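Local coordinates for phage-related protein (Bordetella bronchiseptica RB50, PDB 3BJQ) that is of uncharacterised function but probably serves as a phage major capsid protein that builds the head shell, at residues T164-I169 against M175-L180; K160-A165 against A215-E220. One frame throughout, in Å; residues are numbered along the deposited sequence.

Contact 1: T164-I169 against M175-L180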
# COMPACT_ATOMS: atom_id res chain seq x y z
N THR E 164 50.84 -8.50 -27.06
CA THR E 164 50.66 -9.13 -28.38
C THR E 164 49.21 -9.61 -28.54
O THR E 164 48.62 -9.49 -29.62
CB THR E 164 51.64 -10.29 -28.59
OG1 THR E 164 52.97 -9.77 -28.63
CG2 THR E 164 51.38 -11.05 -29.88
N ALA E 165 48.64 -10.16 -27.47
CA ALA E 165 47.23 -10.63 -27.47
C ALA E 165 46.26 -9.45 -27.63
O ALA E 165 45.31 -9.50 -28.41
CB ALA E 165 46.94 -11.40 -26.18
N LYS E 166 46.52 -8.39 -26.88
CA LYS E 166 45.68 -7.21 -26.93
C LYS E 166 45.64 -6.64 -28.35
O LYS E 166 44.58 -6.31 -28.87
CB LYS E 166 46.19 -6.16 -25.95
CG LYS E 166 45.92 -6.51 -24.49
CD LYS E 166 46.65 -5.59 -23.54
CE LYS E 166 46.23 -4.12 -23.66
NZ LYS E 166 47.28 -3.22 -23.08
N GLU E 167 46.82 -6.51 -28.96
CA GLU E 167 46.94 -5.96 -30.30
C GLU E 167 46.21 -6.83 -31.32
O GLU E 167 45.53 -6.29 -32.18
CB GLU E 167 48.41 -5.79 -30.72
CG GLU E 167 49.16 -4.70 -29.96
N ALA E 168 46.39 -8.15 -31.25
CA ALA E 168 45.75 -9.07 -32.20
C ALA E 168 44.25 -8.85 -32.23
O ALA E 168 43.65 -8.73 -33.29
CB ALA E 168 46.06 -10.50 -31.86
N ILE E 169 43.64 -8.80 -31.04
CA ILE E 169 42.20 -8.62 -30.91
C ILE E 169 41.76 -7.23 -31.35
O ILE E 169 40.88 -7.10 -32.19
CB ILE E 169 41.73 -8.85 -29.45
CG1 ILE E 169 41.93 -10.32 -29.05
CG2 ILE E 169 40.29 -8.43 -29.29
CD1 ILE E 169 41.82 -10.54 -27.52
N MSE E 175 38.11 -2.92 -30.92
CA MSE E 175 37.86 -2.70 -29.51
C MSE E 175 38.94 -3.40 -28.72
O MSE E 175 39.46 -4.43 -29.16
CB MSE E 175 36.50 -3.25 -29.06
CG MSE E 175 35.36 -2.49 -29.64
SE MSE E 175 33.66 -3.26 -29.31
CE MSE E 175 33.89 -4.83 -30.11
N GLU E 176 39.25 -2.84 -27.56
CA GLU E 176 40.23 -3.44 -26.64
C GLU E 176 39.58 -4.64 -25.99
O GLU E 176 38.39 -4.59 -25.65
CB GLU E 176 40.64 -2.44 -25.53
CG GLU E 176 41.38 -1.19 -26.04
CD GLU E 176 42.79 -1.47 -26.60
OE1 GLU E 176 43.55 -2.27 -26.01
OE2 GLU E 176 43.13 -0.87 -27.65
N PRO E 177 40.35 -5.74 -25.81
CA PRO E 177 39.80 -6.82 -25.00
C PRO E 177 39.59 -6.32 -23.58
O PRO E 177 40.35 -5.46 -23.13
CB PRO E 177 40.88 -7.90 -25.07
CG PRO E 177 42.11 -7.21 -25.44
CD PRO E 177 41.71 -6.04 -26.28
N ASN E 178 38.56 -6.81 -22.91
CA ASN E 178 38.24 -6.36 -21.55
C ASN E 178 38.21 -7.47 -20.51
O ASN E 178 37.87 -7.21 -19.34
CB ASN E 178 36.91 -5.60 -21.56
CG ASN E 178 35.78 -6.42 -22.12
OD1 ASN E 178 35.97 -7.57 -22.51
ND2 ASN E 178 34.59 -5.84 -22.15
N ARG E 179 38.56 -8.69 -20.91
CA ARG E 179 38.61 -9.82 -20.02
C ARG E 179 39.93 -10.52 -20.17
O ARG E 179 40.27 -10.91 -21.27
CB ARG E 179 37.56 -10.87 -20.36
CG ARG E 179 36.17 -10.47 -20.18
CD ARG E 179 35.74 -10.44 -18.73
NE ARG E 179 34.34 -10.06 -18.73
CZ ARG E 179 33.92 -8.81 -18.87
NH1 ARG E 179 34.79 -7.81 -18.94
NH2 ARG E 179 32.62 -8.56 -18.90
N LEU E 180 40.64 -10.72 -19.07
CA LEU E 180 41.85 -11.55 -19.09
C LEU E 180 41.63 -12.67 -18.09
O LEU E 180 41.33 -12.40 -16.94
CB LEU E 180 43.11 -10.72 -18.77
CG LEU E 180 44.49 -11.35 -19.08
CD1 LEU E 180 45.50 -10.27 -19.44
CD2 LEU E 180 44.97 -12.13 -17.90

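Contact 2: K160-A165 against A215-E220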
# COMPACT_ATOMS: atom_id res chain seq x y z
N LYS E 160 54.79 -8.84 -22.60
CA LYS E 160 54.89 -8.89 -24.05
C LYS E 160 53.87 -9.86 -24.66
O LYS E 160 53.29 -9.57 -25.70
CB LYS E 160 56.32 -9.31 -24.44
CG LYS E 160 56.58 -9.55 -25.93
CD LYS E 160 56.49 -8.28 -26.75
CE LYS E 160 56.82 -8.56 -28.23
NZ LYS E 160 58.24 -9.00 -28.44
N ASP E 161 53.68 -11.02 -24.05
CA ASP E 161 52.68 -11.98 -24.54
C ASP E 161 51.27 -11.39 -24.50
O ASP E 161 50.50 -11.55 -25.44
CB ASP E 161 52.71 -13.28 -23.72
CG ASP E 161 54.05 -14.01 -23.81
OD1 ASP E 161 54.72 -13.95 -24.85
OD2 ASP E 161 54.43 -14.65 -22.81
N VAL E 162 50.96 -10.71 -23.41
CA VAL E 162 49.68 -10.08 -23.20
C VAL E 162 49.46 -8.87 -24.12
O VAL E 162 48.36 -8.69 -24.65
CB VAL E 162 49.48 -9.73 -21.72
CG1 VAL E 162 48.22 -8.90 -21.53
CG2 VAL E 162 49.42 -11.03 -20.89
N GLU E 163 50.49 -8.04 -24.32
CA GLU E 163 50.36 -6.91 -25.27
C GLU E 163 50.16 -7.41 -26.71
O GLU E 163 49.41 -6.82 -27.48
CB GLU E 163 51.53 -5.94 -25.23
CG GLU E 163 51.69 -5.14 -23.90
CD GLU E 163 50.45 -4.32 -23.51
OE1 GLU E 163 49.56 -4.08 -24.37
OE2 GLU E 163 50.39 -3.91 -22.33
N THR E 164 50.84 -8.50 -27.06
CA THR E 164 50.66 -9.13 -28.38
C THR E 164 49.21 -9.61 -28.54
O THR E 164 48.62 -9.49 -29.62
CB THR E 164 51.64 -10.29 -28.59
OG1 THR E 164 52.97 -9.77 -28.63
CG2 THR E 164 51.38 -11.05 -29.88
N ALA E 165 48.64 -10.16 -27.47
CA ALA E 165 47.23 -10.63 -27.47
C ALA E 165 46.26 -9.45 -27.63
O ALA E 165 45.31 -9.50 -28.41
CB ALA E 165 46.94 -11.40 -26.18
N ALA E 215 46.22 -2.75 -13.83
CA ALA E 215 46.80 -1.44 -14.12
C ALA E 215 48.00 -1.52 -15.07
O ALA E 215 48.17 -0.69 -15.97
CB ALA E 215 47.21 -0.73 -12.85
N LEU E 216 48.84 -2.52 -14.85
CA LEU E 216 50.01 -2.72 -15.70
C LEU E 216 49.64 -3.08 -17.15
O LEU E 216 50.20 -2.53 -18.10
CB LEU E 216 50.89 -3.83 -15.13
CG LEU E 216 52.39 -3.60 -15.08
CD1 LEU E 216 52.68 -2.42 -14.12
CD2 LEU E 216 53.09 -4.88 -14.60
N TRP E 217 48.69 -4.00 -17.30
CA TRP E 217 48.31 -4.52 -18.61
C TRP E 217 47.08 -3.82 -19.23
O TRP E 217 46.72 -4.09 -20.37
CB TRP E 217 48.10 -6.02 -18.51
CG TRP E 217 49.36 -6.81 -18.19
CD1 TRP E 217 50.66 -6.40 -18.34
CD2 TRP E 217 49.42 -8.17 -17.74
NE1 TRP E 217 51.51 -7.41 -17.98
CE2 TRP E 217 50.78 -8.51 -17.62
CE3 TRP E 217 48.45 -9.13 -17.42
CZ2 TRP E 217 51.20 -9.76 -17.19
CZ3 TRP E 217 48.88 -10.39 -16.99
CH2 TRP E 217 50.24 -10.68 -16.89
N GLU E 218 46.46 -2.93 -18.46
CA GLU E 218 45.34 -2.12 -18.92
C GLU E 218 44.21 -2.96 -19.49
O GLU E 218 43.77 -2.74 -20.62
CB GLU E 218 45.80 -1.06 -19.93
CG GLU E 218 46.78 -0.06 -19.34
CD GLU E 218 47.30 0.94 -20.37
OE1 GLU E 218 46.93 0.86 -21.57
OE2 GLU E 218 48.10 1.83 -19.96
N VAL E 219 43.79 -3.94 -18.70
CA VAL E 219 42.63 -4.74 -19.00
C VAL E 219 41.59 -4.45 -17.92
O VAL E 219 41.91 -4.46 -16.72
CB VAL E 219 42.91 -6.26 -19.04
CG1 VAL E 219 43.82 -6.62 -20.24
CG2 VAL E 219 43.53 -6.73 -17.72
N GLU E 220 40.36 -4.23 -18.36
CA GLU E 220 39.25 -3.93 -17.48
C GLU E 220 39.08 -4.91 -16.32
O GLU E 220 38.90 -4.50 -15.18
CB GLU E 220 37.96 -3.93 -18.29
CG GLU E 220 36.74 -3.44 -17.55
CD GLU E 220 35.54 -3.34 -18.48
OE1 GLU E 220 35.35 -2.25 -19.06
OE2 GLU E 220 34.84 -4.36 -18.65
O HOH W 1 49.31 -1.77 -21.25

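Contact 1: T164-I169 against M175-L180
Pro177 lies against one side of helix 158-173, where its ring meets Ile169 and Lys166 in a helix-turn-strand unit: the helix ends, the chain turns back through 175-178, and strand 179-183 begins beneath it. This part of the chain is a helix packed on a mixed six-stranded sheet, and it matches the phage major capsid protein E family. No hydrogen bond links the two segments; the contact is mainly apolar, and Pro177 has the largest share. The CD1 methyl of Ile169 lies over one face of the proline ring, 3.7 Å from CB of Pro177, and CG of the ring comes within 3.9 Å of the same methyl. Ile169 reaches there because CG1 stands beside the backbone N (chi1 -66°) and the chain then extends to CD1. Its other branch, CG2, is turned to the proline CD and to the carbonyl oxygen of Met175, 4.1 Å from that oxygen. Lys166 meets the CG corner of the ring, crossing Pro177 at about a right angle, with its CG 4.0 Å from CG of Pro177. Lys166 thus packs with its aliphatic part and sends its amine onward through a bend at chi3 (62°), where NZ forms a salt bridge with Glu163 and a hydrogen bond with the carbonyl oxygen of Trp217. Glu176 folds back at chi2 toward this lysine without forming an ion pair. Beyond the proline, Asn178 and Arg179 pair with Gly248 in a classic beta bulge. NH2 of Arg179 makes a salt bridge with Asp252, while Arg179 NH1 donates to Asn178 O over 3.2 Å, coming from above the carbonyl plane with the oxygen nearly in the guanidinium plane.

Contact 2: K160-A165 against A215-E220
Val162 sets both methyls against the indole of Trp217, and these two residues together make most of the interface between helix 158-173 and the end of helix 210-217. CG2 forms a CH-pi contact over the six-membered ring, 3.9 Å from its centroid and only 8° off the ring normal; of the ring atoms, CZ3 lies 4.0 Å from CG2. The second methyl, CG1, adds apolar packing at the rim of the indole, beside the junction of the two rings, 4.0 Å from CD2. With CG1 anti to the backbone N (chi1 173°), the valine's two branches are spread along the ring system, and the side chains cross at about a right angle. The indole is held in its turn by NE1, which hydrogen-bonds to Thr159 OG1, one turn before Val162 on the same helix.

Beside this apolar patch, Glu163 bends at chi2 (-57°) and brings its carboxylate toward the end of helix 210-217. OE2 accepts a bond from a water at 2.6 Å, and that water gives a second, weak bond to Leu216 O at 3.4 Å. The other oxygen, OE1, is in a salt bridge with Lys166, so both carboxylate oxygens have a partner. Within the helix, Lys160 O takes both Thr164 N and Thr164 OG1, the hydroxyl at 3.0 Å, from opposite faces of its plane.

Glu218, with positive phi, takes the chain out of helix 210-217 toward strand 221-230. Beneath the joint, Leu180 of strand 179-183 touches Val162, Trp217 and Val219, so that the two helices meet over the sheet, while Leu216 packs on Leu196 and Arg199 of helix 194-199.

Overall arrangement
Both contacts use helix 158-173 and overlap at Thr164 and Ala165, and their centres are about 7 Å apart. Along the chain, 160-165 and 164-169 come first, then 175-180 leads into strand 179-183; after three more helices have begun, residues 215-220 end where strand 221-230 starts. These two strands are parallel neighbours in the six-stranded sheet: helix 158-173 packs on the lead-in to strand 179-183 in contact 1 and on the helix end that precedes strand 221-230 in contact 2. The contacts also join directly, CD1 of Leu180 lying 3.7 Å from CG1 of Val162. Both touch a second copy of the protein, by weak, long ion pairs and, in contact 2, light packing.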